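Local coordinates for flap endonuclease 1 (Desulfurococcus amylolyticus, PDB 3ORY), which probably cleaves the 5' flaps of branched DNA, as flap endonucleases of the XPG family do in replication and repair, at residues Ile80-Glu84 / Ala85-Pro89; Thr25-Asp29 / Leu30-His34; Ser151-Ala155 / Met156-Trp160. All coordinates share one frame; numbering follows the deposited sequence.

Contact 1: Ile80-Glu84 / Ala85-Pro89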
ATOM      1  N   ILE A  80      -9.702   2.484  12.654  1.00 30.36           N
ATOM      2  CA  ILE A  80     -10.032   2.930  14.015  1.00 32.36           C
ATOM      3  C   ILE A  80      -8.809   3.549  14.685  1.00 33.52           C
ATOM      4  O   ILE A  80      -8.894   4.654  15.220  1.00 34.09           O
ATOM      5  CB  ILE A  80     -10.606   1.790  14.888  1.00 32.17           C
ATOM      6  CG1 ILE A  80     -11.990   1.399  14.377  1.00 31.93           C
ATOM      7  CG2 ILE A  80     -10.720   2.223  16.375  1.00 33.42           C
ATOM      8  CD1 ILE A  80     -12.606   0.231  15.125  1.00 31.59           C
ATOM      9  N   ASN A  81      -7.674   2.848  14.629  1.00 34.81           N
ATOM     10  CA  ASN A  81      -6.419   3.340  15.232  1.00 36.22           C
ATOM     11  C   ASN A  81      -5.973   4.668  14.660  1.00 35.53           C
ATOM     12  O   ASN A  81      -5.509   5.545  15.389  1.00 35.51           O
ATOM     13  CB  ASN A  81      -5.288   2.348  15.024  1.00 37.28           C
ATOM     14  CG  ASN A  81      -5.412   1.131  15.890  1.00 41.95           C
ATOM     15  OD1 ASN A  81      -5.757   1.208  17.090  1.00 46.07           O
ATOM     16  ND2 ASN A  81      -5.103  -0.021  15.299  1.00 45.84           N
ATOM     17  N   ILE A  82      -6.111   4.794  13.343  1.00 34.17           N
ATOM     18  CA  ILE A  82      -5.721   5.998  12.616  1.00 33.96           C
ATOM     19  C   ILE A  82      -6.573   7.182  13.082  1.00 34.35           C
ATOM     20  O   ILE A  82      -6.049   8.242  13.412  1.00 34.75           O
ATOM     21  CB  ILE A  82      -5.822   5.749  11.086  1.00 32.64           C
ATOM     22  CG1 ILE A  82      -4.664   4.859  10.633  1.00 32.30           C
ATOM     23  CG2 ILE A  82      -5.815   7.038  10.305  1.00 32.86           C
ATOM     24  CD1 ILE A  82      -4.780   4.398   9.181  1.00 29.54           C
ATOM     25  N   VAL A  83      -7.882   6.971  13.142  1.00 34.43           N
ATOM     26  CA  VAL A  83      -8.817   7.964  13.684  1.00 35.50           C
ATOM     27  C   VAL A  83      -8.529   8.309  15.159  1.00 36.65           C
ATOM     28  O   VAL A  83      -8.559   9.486  15.530  1.00 37.00           O
ATOM     29  CB  VAL A  83     -10.288   7.517  13.488  1.00 35.31           C
ATOM     30  CG1 VAL A  83     -11.245   8.406  14.270  1.00 35.96           C
ATOM     31  CG2 VAL A  83     -10.654   7.524  11.988  1.00 34.15           C
ATOM     32  N   GLU A  84      -8.231   7.295  15.977  1.00 37.42           N
ATOM     33  CA  GLU A  84      -7.884   7.499  17.405  1.00 38.95           C
ATOM     34  C   GLU A  84      -6.615   8.327  17.587  1.00 39.55           C
ATOM     35  O   GLU A  84      -6.435   9.000  18.610  1.00 40.53           O
ATOM     36  CB  GLU A  84      -7.751   6.161  18.144  1.00 39.23           C
ATOM     37  CG  GLU A  84      -9.097   5.517  18.486  1.00 41.24           C
ATOM     38  CD  GLU A  84      -8.995   4.071  18.952  1.00 44.20           C
ATOM     39  OE1 GLU A  84      -7.902   3.475  18.862  1.00 46.15           O
ATOM     40  OE2 GLU A  84     -10.022   3.521  19.406  1.00 45.94           O
ATOM     41  N   ALA A  85      -5.734   8.271  16.593  1.00 38.63           N
ATOM     42  CA  ALA A  85      -4.542   9.103  16.568  1.00 38.69           C
ATOM     43  C   ALA A  85      -4.821  10.537  16.103  1.00 38.48           C
ATOM     44  O   ALA A  85      -3.920  11.379  16.118  1.00 38.70           O
ATOM     45  CB  ALA A  85      -3.485   8.459  15.692  1.00 38.42           C
ATOM     46  N   GLY A  86      -6.057  10.812  15.680  1.00 37.89           N
ATOM     47  CA  GLY A  86      -6.440  12.158  15.231  1.00 37.75           C
ATOM     48  C   GLY A  86      -6.262  12.403  13.738  1.00 36.75           C
ATOM     49  O   GLY A  86      -6.494  13.512  13.249  1.00 36.68           O
ATOM     50  N   ILE A  87      -5.853  11.365  13.013  1.00 35.74           N
ATOM     51  CA  ILE A  87      -5.706  11.446  11.556  1.00 34.62           C
ATOM     52  C   ILE A  87      -7.086  11.380  10.892  1.00 33.81           C
ATOM     53  O   ILE A  87      -7.961  10.641  11.335  1.00 33.89           O
ATOM     54  CB  ILE A  87      -4.756  10.344  11.013  1.00 33.89           C
ATOM     55  CG1 ILE A  87      -3.318  10.587  11.495  1.00 35.10           C
ATOM     56  CG2 ILE A  87      -4.786  10.290   9.493  1.00 32.69           C
ATOM     57  CD1 ILE A  87      -2.445   9.337  11.490  1.00 35.72           C
ATOM     58  N   LYS A  88      -7.275  12.176   9.848  1.00 33.46           N
ATOM     59  CA  LYS A  88      -8.513  12.147   9.076  1.00 33.39           C
ATOM     60  C   LYS A  88      -8.278  11.345   7.797  1.00 32.01           C
ATOM     61  O   LYS A  88      -7.768  11.880   6.812  1.00 31.82           O
ATOM     62  CB  LYS A  88      -8.998  13.572   8.785  1.00 34.18           C
ATOM     63  CG  LYS A  88      -9.272  14.377  10.063  1.00 37.06           C
ATOM     64  CD  LYS A  88      -9.830  15.755   9.764  1.00 41.46           C
ATOM     65  CE  LYS A  88     -10.260  16.436  11.058  1.00 44.56           C
ATOM     66  NZ  LYS A  88     -10.434  17.897  10.876  1.00 46.48           N
ATOM     67  N   PRO A  89      -8.633  10.047   7.815  1.00 31.51           N
ATOM     68  CA  PRO A  89      -8.301   9.228   6.655  1.00 30.42           C
ATOM     69  C   PRO A  89      -9.353   9.268   5.554  1.00 29.79           C
ATOM     70  O   PRO A  89     -10.556   9.390   5.821  1.00 29.73           O
ATOM     71  CB  PRO A  89      -8.198   7.819   7.251  1.00 30.46           C
ATOM     72  CG  PRO A  89      -9.198   7.818   8.389  1.00 30.89           C
ATOM     73  CD  PRO A  89      -9.363   9.271   8.841  1.00 31.09           C
TER
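The carbonyl oxygen of Ile82 takes two N-H groups as the helix 70-84 ends: Ile87 N, at 3.2 Å from Ile82 O, and more weakly Ala85 N, whose better bond runs 3.0 Å to Asn81 O. Beside it Gly86 N reaches Val83 O at 2.8 Å. The chain turns at Gly86, where phi is positive (91°) and a side chain would press on the carbonyl oxygen of Ala85. Beyond the turn Ile87 folds back, its CG2 meeting Ile82 CG2 at 3.5 Å with the two side chains crossed at a slant. Ile82 can offer this methyl because CG2 lies anti to its own backbone N, leaving CG1 beside that nitrogen. The ring of Pro89 closes the apolar patch, with CB 4.0 Å from Ile82 CG2 and CD 3.8 Å from Val83 CG2. Ile40 of the strand 37-41 touches both Ile82 and Pro89. Such a glycine with positive phi and two bonds back into the last turn is a Schellman motif, here joining the helix 70-84 to the parallel strand 88-93 of the central sheet.

Contact 2: Thr25-Asp29 / Leu30-His34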
ATOM      1  N   THR A  25      11.677  11.250   6.900  1.00 44.88           N
ATOM      2  CA  THR A  25      11.558  11.648   8.297  1.00 46.03           C
ATOM      3  C   THR A  25      10.786  10.568   9.031  1.00 46.55           C
ATOM      4  O   THR A  25       9.644  10.268   8.669  1.00 45.73           O
ATOM      5  CB  THR A  25      10.813  12.987   8.438  1.00 45.76           C
ATOM      6  OG1 THR A  25      11.499  13.988   7.688  1.00 45.91           O
ATOM      7  CG2 THR A  25      10.742  13.423   9.886  1.00 46.91           C
ATOM      8  N   VAL A  26      11.411   9.978  10.044  1.00 47.83           N
ATOM      9  CA  VAL A  26      10.735   9.009  10.904  1.00 49.22           C
ATOM     10  C   VAL A  26       9.664   9.735  11.736  1.00 50.25           C
ATOM     11  O   VAL A  26       9.937  10.767  12.352  1.00 50.89           O
ATOM     12  CB  VAL A  26      11.739   8.235  11.803  1.00 49.95           C
ATOM     13  CG1 VAL A  26      11.020   7.269  12.731  1.00 50.60           C
ATOM     14  CG2 VAL A  26      12.745   7.474  10.944  1.00 50.00           C
ATOM     15  N   ILE A  27       8.439   9.217  11.701  1.00 50.65           N
ATOM     16  CA  ILE A  27       7.348   9.746  12.507  1.00 52.22           C
ATOM     17  C   ILE A  27       7.280   8.853  13.732  1.00 53.70           C
ATOM     18  O   ILE A  27       7.048   7.646  13.603  1.00 53.45           O
ATOM     19  CB  ILE A  27       5.984   9.728  11.737  1.00 51.52           C
ATOM     20  CG1 ILE A  27       6.070  10.498  10.410  1.00 50.96           C
ATOM     21  CG2 ILE A  27       4.847  10.255  12.610  1.00 51.85           C
ATOM     22  CD1 ILE A  27       6.509  11.958  10.531  1.00 52.54           C
ATOM     23  N   GLU A  28       7.501   9.433  14.914  1.00 55.84           N
ATOM     24  CA  GLU A  28       7.625   8.642  16.148  1.00 57.86           C
ATOM     25  C   GLU A  28       6.396   7.796  16.470  1.00 58.37           C
ATOM     26  O   GLU A  28       6.528   6.627  16.847  1.00 58.97           O
ATOM     27  CB  GLU A  28       8.051   9.502  17.342  1.00 58.97           C
ATOM     28  CG  GLU A  28       9.525   9.939  17.288  1.00 60.64           C
ATOM     29  CD  GLU A  28      10.494   8.830  16.829  1.00 61.56           C
ATOM     30  OE1 GLU A  28      10.380   7.671  17.292  1.00 62.54           O
ATOM     31  OE2 GLU A  28      11.387   9.129  16.007  1.00 61.52           O
ATOM     32  N   ASP A  29       5.211   8.385  16.308  1.00 58.72           N
ATOM     33  CA  ASP A  29       3.946   7.633  16.315  1.00 58.68           C
ATOM     34  C   ASP A  29       2.869   8.359  15.508  1.00 57.59           C
ATOM     35  O   ASP A  29       3.039   9.517  15.121  1.00 58.01           O
ATOM     36  CB  ASP A  29       3.457   7.346  17.748  1.00 59.86           C
ATOM     37  CG  ASP A  29       3.432   8.593  18.633  1.00 62.25           C
ATOM     38  OD1 ASP A  29       3.535   9.730  18.111  1.00 63.91           O
ATOM     39  OD2 ASP A  29       3.312   8.428  19.869  1.00 64.87           O
ATOM     40  N   LEU A  30       1.759   7.671  15.274  1.00 56.51           N
ATOM     41  CA  LEU A  30       0.629   8.215  14.525  1.00 55.09           C
ATOM     42  C   LEU A  30       0.174   9.614  14.975  1.00 54.81           C
ATOM     43  O   LEU A  30      -0.191  10.438  14.139  1.00 54.14           O
ATOM     44  CB  LEU A  30      -0.538   7.224  14.573  1.00 54.97           C
ATOM     45  CG  LEU A  30      -0.779   6.191  13.463  1.00 54.61           C
ATOM     46  CD1 LEU A  30       0.485   5.735  12.756  1.00 54.93           C
ATOM     47  CD2 LEU A  30      -1.541   4.989  14.022  1.00 55.43           C
ATOM     48  N   ARG A  31       0.220   9.880  16.284  1.00 54.82           N
ATOM     49  CA  ARG A  31      -0.336  11.114  16.857  1.00 54.52           C
ATOM     50  C   ARG A  31       0.340  12.398  16.354  1.00 53.52           C
ATOM     51  O   ARG A  31      -0.296  13.453  16.298  1.00 53.27           O
ATOM     52  CB  ARG A  31      -0.334  11.058  18.396  1.00 56.08           C
ATOM     53  CG  ARG A  31      -1.514  11.777  19.083  1.00 58.47           C
ATOM     54  CD  ARG A  31      -1.316  13.309  19.167  1.00 62.89           C
ATOM     55  NE  ARG A  31      -2.119  13.971  20.205  1.00 66.06           N
ATOM     56  CZ  ARG A  31      -3.422  14.249  20.114  1.00 67.34           C
ATOM     57  NH1 ARG A  31      -4.124  13.912  19.033  1.00 66.22           N
ATOM     58  NH2 ARG A  31      -4.035  14.857  21.127  1.00 68.90           N
ATOM     59  N   ILE A  32       1.612  12.314  15.970  1.00 52.27           N
ATOM     60  CA  ILE A  32       2.301  13.472  15.386  1.00 51.51           C
ATOM     61  C   ILE A  32       1.528  14.061  14.179  1.00 49.73           C
ATOM     62  O   ILE A  32       1.546  15.271  13.948  1.00 49.63           O
ATOM     63  CB  ILE A  32       3.805  13.163  15.076  1.00 51.75           C
ATOM     64  CG1 ILE A  32       4.694  13.575  16.262  1.00 53.63           C
ATOM     65  CG2 ILE A  32       4.299  13.886  13.828  1.00 51.34           C
ATOM     66  CD1 ILE A  32       5.014  12.454  17.240  1.00 55.33           C
ATOM     67  N   LEU A  33       0.813  13.202  13.452  1.00 47.74           N
ATOM     68  CA  LEU A  33       0.032  13.623  12.281  1.00 45.86           C
ATOM     69  C   LEU A  33      -1.404  14.053  12.612  1.00 45.38           C
ATOM     70  O   LEU A  33      -2.230  14.213  11.708  1.00 44.21           O
ATOM     71  CB  LEU A  33       0.012  12.505  11.227  1.00 44.87           C
ATOM     72  CG  LEU A  33       1.335  12.090  10.566  1.00 44.45           C
ATOM     73  CD1 LEU A  33       1.163  10.777   9.799  1.00 43.53           C
ATOM     74  CD2 LEU A  33       1.873  13.180   9.651  1.00 44.09           C
ATOM     75  N   HIS A  34      -1.697  14.251  13.898  1.00 45.40           N
ATOM     76  CA  HIS A  34      -3.044  14.615  14.351  1.00 45.15           C
ATOM     77  C   HIS A  34      -3.578  15.796  13.557  1.00 44.24           C
ATOM     78  O   HIS A  34      -2.851  16.761  13.300  1.00 44.25           O
ATOM     79  CB  HIS A  34      -3.059  14.946  15.856  1.00 47.16           C
ATOM     80  CG  HIS A  34      -2.424  16.262  16.191  1.00 49.31           C
ATOM     81  ND1 HIS A  34      -3.129  17.448  16.188  1.00 51.85           N
ATOM     82  CD2 HIS A  34      -1.148  16.584  16.512  1.00 51.48           C
ATOM     83  CE1 HIS A  34      -2.316  18.442  16.502  1.00 53.51           C
ATOM     84  NE2 HIS A  34      -1.109  17.944  16.706  1.00 53.68           N
TER
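Ile27 and Ile32 meet through their CG2 methyls, 3.9 Å apart, with Ile32 CB almost as near to the same methyl of Ile27. In Ile27, CG1 stands beside the backbone N, which leaves CG2 anti to that nitrogen, where it meets Ile32. Ile32 lies in a less regular conformation: its chi1 of -93° and chi2 of 95° both fall off the staggered positions, and its CD1 comes 3.2 Å from Asp29 OD1. That contact between a methyl and a carboxylate oxygen is tight and probably strained rather than attractive, and the placement of CD1 on this exposed side chain is doubtful. The CG of Asp29 sits between its own backbone N and carbonyl carbon (chi1 50°), a placement that holds the carboxylate near the start of the turn. The backbone adds one bond, Ile32 N to Asp29 O at 3.3 Å. Having left the strand 24-26, which pairs antiparallel with 216-225, the chain enters through this bond a 3-10 turn at 30-32 on the way to the strand 37-41. Glu28 bends away from this turn and forms a salt bridge with Lys220 of the strand 216-225, while its CB remains 4.2 Å from Ile32 CD1. On the buried side, Leu33 CG lies 4.5 Å from Ile27 CG2, and Ile27 also rests on Pro221. Leu30 packs on Pro221, Leu202 and Ala85.

Contact 3: Ser151-Ala155 / Met156-Trp160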
ATOM      1  N   SER A 151     -18.086  -1.009   1.255  1.00 26.44           N
ATOM      2  CA  SER A 151     -19.273  -1.081   2.120  1.00 27.17           C
ATOM      3  C   SER A 151     -18.919  -0.872   3.585  1.00 26.87           C
ATOM      4  O   SER A 151     -19.646  -0.188   4.305  1.00 27.49           O
ATOM      5  CB  SER A 151     -19.996  -2.423   1.965  1.00 27.38           C
ATOM      6  OG  SER A 151     -20.513  -2.562   0.651  1.00 30.09           O
ATOM      7  N   LEU A 152     -17.818  -1.470   4.030  1.00 26.56           N
ATOM      8  CA  LEU A 152     -17.388  -1.309   5.423  1.00 27.28           C
ATOM      9  C   LEU A 152     -17.042   0.155   5.746  1.00 27.27           C
ATOM     10  O   LEU A 152     -17.453   0.687   6.782  1.00 27.77           O
ATOM     11  CB  LEU A 152     -16.209  -2.235   5.754  1.00 27.15           C
ATOM     12  CG  LEU A 152     -15.621  -2.082   7.167  1.00 28.45           C
ATOM     13  CD1 LEU A 152     -16.663  -2.438   8.266  1.00 29.31           C
ATOM     14  CD2 LEU A 152     -14.354  -2.916   7.322  1.00 27.87           C
ATOM     15  N   LEU A 153     -16.282   0.798   4.858  1.00 26.78           N
ATOM     16  CA  LEU A 153     -15.924   2.202   5.045  1.00 26.78           C
ATOM     17  C   LEU A 153     -17.166   3.090   5.110  1.00 27.57           C
ATOM     18  O   LEU A 153     -17.244   3.966   5.981  1.00 27.46           O
ATOM     19  CB  LEU A 153     -14.932   2.680   3.971  1.00 26.48           C
ATOM     20  CG  LEU A 153     -13.578   1.952   3.985  1.00 25.13           C
ATOM     21  CD1 LEU A 153     -12.776   2.246   2.714  1.00 25.96           C
ATOM     22  CD2 LEU A 153     -12.750   2.283   5.234  1.00 23.51           C
ATOM     23  N   ASP A 154     -18.130   2.850   4.204  1.00 27.51           N
ATOM     24  CA  ASP A 154     -19.427   3.539   4.244  1.00 28.79           C
ATOM     25  C   ASP A 154     -20.073   3.413   5.625  1.00 29.68           C
ATOM     26  O   ASP A 154     -20.501   4.413   6.213  1.00 30.30           O
ATOM     27  CB  ASP A 154     -20.407   2.983   3.193  1.00 28.16           C
ATOM     28  CG  ASP A 154     -19.972   3.265   1.756  1.00 27.97           C
ATOM     29  OD1 ASP A 154     -19.034   4.064   1.544  1.00 26.87           O
ATOM     30  OD2 ASP A 154     -20.574   2.662   0.834  1.00 28.93           O
ATOM     31  N   ALA A 155     -20.142   2.188   6.137  1.00 29.65           N
ATOM     32  CA  ALA A 155     -20.703   1.943   7.472  1.00 30.65           C
ATOM     33  C   ALA A 155     -19.942   2.684   8.581  1.00 31.23           C
ATOM     34  O   ALA A 155     -20.545   3.129   9.572  1.00 32.33           O
ATOM     35  CB  ALA A 155     -20.757   0.454   7.757  1.00 30.46           C
ATOM     36  N   MET A 156     -18.627   2.825   8.410  1.00 30.84           N
ATOM     37  CA  MET A 156     -17.765   3.501   9.401  1.00 31.22           C
ATOM     38  C   MET A 156     -17.790   5.030   9.271  1.00 31.22           C
ATOM     39  O   MET A 156     -17.260   5.733  10.127  1.00 31.97           O
ATOM     40  CB  MET A 156     -16.311   3.006   9.293  1.00 31.05           C
ATOM     41  CG  MET A 156     -16.097   1.521   9.617  1.00 31.41           C
ATOM     42  SD  MET A 156     -14.373   0.979   9.417  1.00 31.80           S
ATOM     43  CE  MET A 156     -13.575   1.813  10.787  1.00 32.95           C
ATOM     44  N   GLY A 157     -18.387   5.541   8.198  1.00 30.64           N
ATOM     45  CA  GLY A 157     -18.442   6.986   7.958  1.00 30.51           C
ATOM     46  C   GLY A 157     -17.154   7.554   7.382  1.00 30.43           C
ATOM     47  O   GLY A 157     -16.930   8.773   7.416  1.00 30.40           O
ATOM     48  N   ILE A 158     -16.327   6.666   6.829  1.00 29.26           N
ATOM     49  CA  ILE A 158     -15.031   7.024   6.268  1.00 28.70           C
ATOM     50  C   ILE A 158     -15.142   7.199   4.751  1.00 28.05           C
ATOM     51  O   ILE A 158     -15.578   6.289   4.055  1.00 27.96           O
ATOM     52  CB  ILE A 158     -13.966   5.965   6.622  1.00 28.31           C
ATOM     53  CG1 ILE A 158     -13.835   5.811   8.156  1.00 29.29           C
ATOM     54  CG2 ILE A 158     -12.618   6.289   5.960  1.00 28.51           C
ATOM     55  CD1 ILE A 158     -13.267   7.048   8.892  1.00 30.51           C
ATOM     56  N   PRO A 159     -14.759   8.378   4.241  1.00 28.12           N
ATOM     57  CA  PRO A 159     -14.854   8.670   2.808  1.00 27.46           C
ATOM     58  C   PRO A 159     -13.874   7.855   1.974  1.00 26.57           C
ATOM     59  O   PRO A 159     -12.788   7.500   2.442  1.00 26.28           O
ATOM     60  CB  PRO A 159     -14.476  10.149   2.727  1.00 27.58           C
ATOM     61  CG  PRO A 159     -13.574  10.357   3.918  1.00 28.88           C
ATOM     62  CD  PRO A 159     -14.181   9.504   4.997  1.00 28.24           C
ATOM     63  N   TRP A 160     -14.273   7.551   0.748  1.00 26.36           N
ATOM     64  CA  TRP A 160     -13.357   6.995  -0.237  1.00 26.23           C
ATOM     65  C   TRP A 160     -13.670   7.602  -1.602  1.00 26.18           C
ATOM     66  O   TRP A 160     -14.811   8.005  -1.887  1.00 26.33           O
ATOM     67  CB  TRP A 160     -13.384   5.454  -0.259  1.00 25.82           C
ATOM     68  CG  TRP A 160     -14.736   4.869  -0.533  1.00 27.62           C
ATOM     69  CD1 TRP A 160     -15.663   4.480   0.395  1.00 27.80           C
ATOM     70  CD2 TRP A 160     -15.322   4.620  -1.815  1.00 28.11           C
ATOM     71  NE1 TRP A 160     -16.788   4.009  -0.230  1.00 29.19           N
ATOM     72  CE2 TRP A 160     -16.606   4.083  -1.588  1.00 28.61           C
ATOM     73  CE3 TRP A 160     -14.884   4.797  -3.136  1.00 28.77           C
ATOM     74  CZ2 TRP A 160     -17.460   3.725  -2.627  1.00 30.29           C
ATOM     75  CZ3 TRP A 160     -15.725   4.448  -4.165  1.00 28.29           C
ATOM     76  CH2 TRP A 160     -17.005   3.910  -3.909  1.00 30.95           C
TER
HETATM   77  O   HOH W   1     -17.804   6.278   2.689  1.00 31.05           O
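Leu152 and Met156 touch one helical turn apart, Leu152 CG lying 4.0 Å from Met156 SD as the side chains slant across each other. Their backbones are joined as well, Met156 N to Leu152 O at 2.9 Å. In Met156 the chain bends only at chi3 (70°), which takes the methyl end away from the turn. Leu153 follows: its carbonyl oxygen accepts Ile158 N at 3.0 Å, its CD2 packs against Ile158 CG2, and its CB lies 4.1 Å from Trp160 CD1. Asp154 has two roles. Its carbonyl oxygen receives Gly157 N, completing a Schellman motif in which Gly157 has positive phi. Its carboxylate reaches across to the indole edge, where Trp160 NE1 donates to Asp154 OD1 at 2.9 Å on the syn side; the N-H comes in tilted from the carboxylate plane, and carboxylate and ring planes are 19° apart. With CG of Trp160 between its backbone N and carbonyl carbon, chi1 of 58° sets the ring beside the end of the helix 143-156. The same OD1 of Asp154 accepts a hydrogen bond from a water at 2.8 Å, and this water also donates to Ile158 O. A leucine in place of Trp160 has no indole N-H, so Asp154 OD1 would probably be left with the water alone of these two donors, and the ring contact beside Leu153 CB would be lost. Ala155 ends the segment, facing Ala317 and Val318 of the helix 315-325. Met156 fits between this helix and 70-84, touching Val318, Phe76 and Thr79, while Leu153 and Trp160 both lie on Tyr91 of the strand 88-93, parallel neighbour of 160-162.

Along the chain the order is contact 2, contact 1, contact 3. Contact 1 lies in the middle: its centre is about 12 Å from that of contact 2 and about 14 Å from that of contact 3, whereas the centres of contacts 2 and 3 are about 24 Å apart and the two do not touch. Ile87 CD1 lies 3.6 Å from Leu30 O of contact 2, and Pro89 O meets Ile158 CG2 of contact 3 at 3.7 Å. Contacts 2, 1 and 3 lead into the starts of the adjacent parallel strands 37-41, 88-93 and 160-162, so contact 1 joins the other two in the packing at that end of the central sheet.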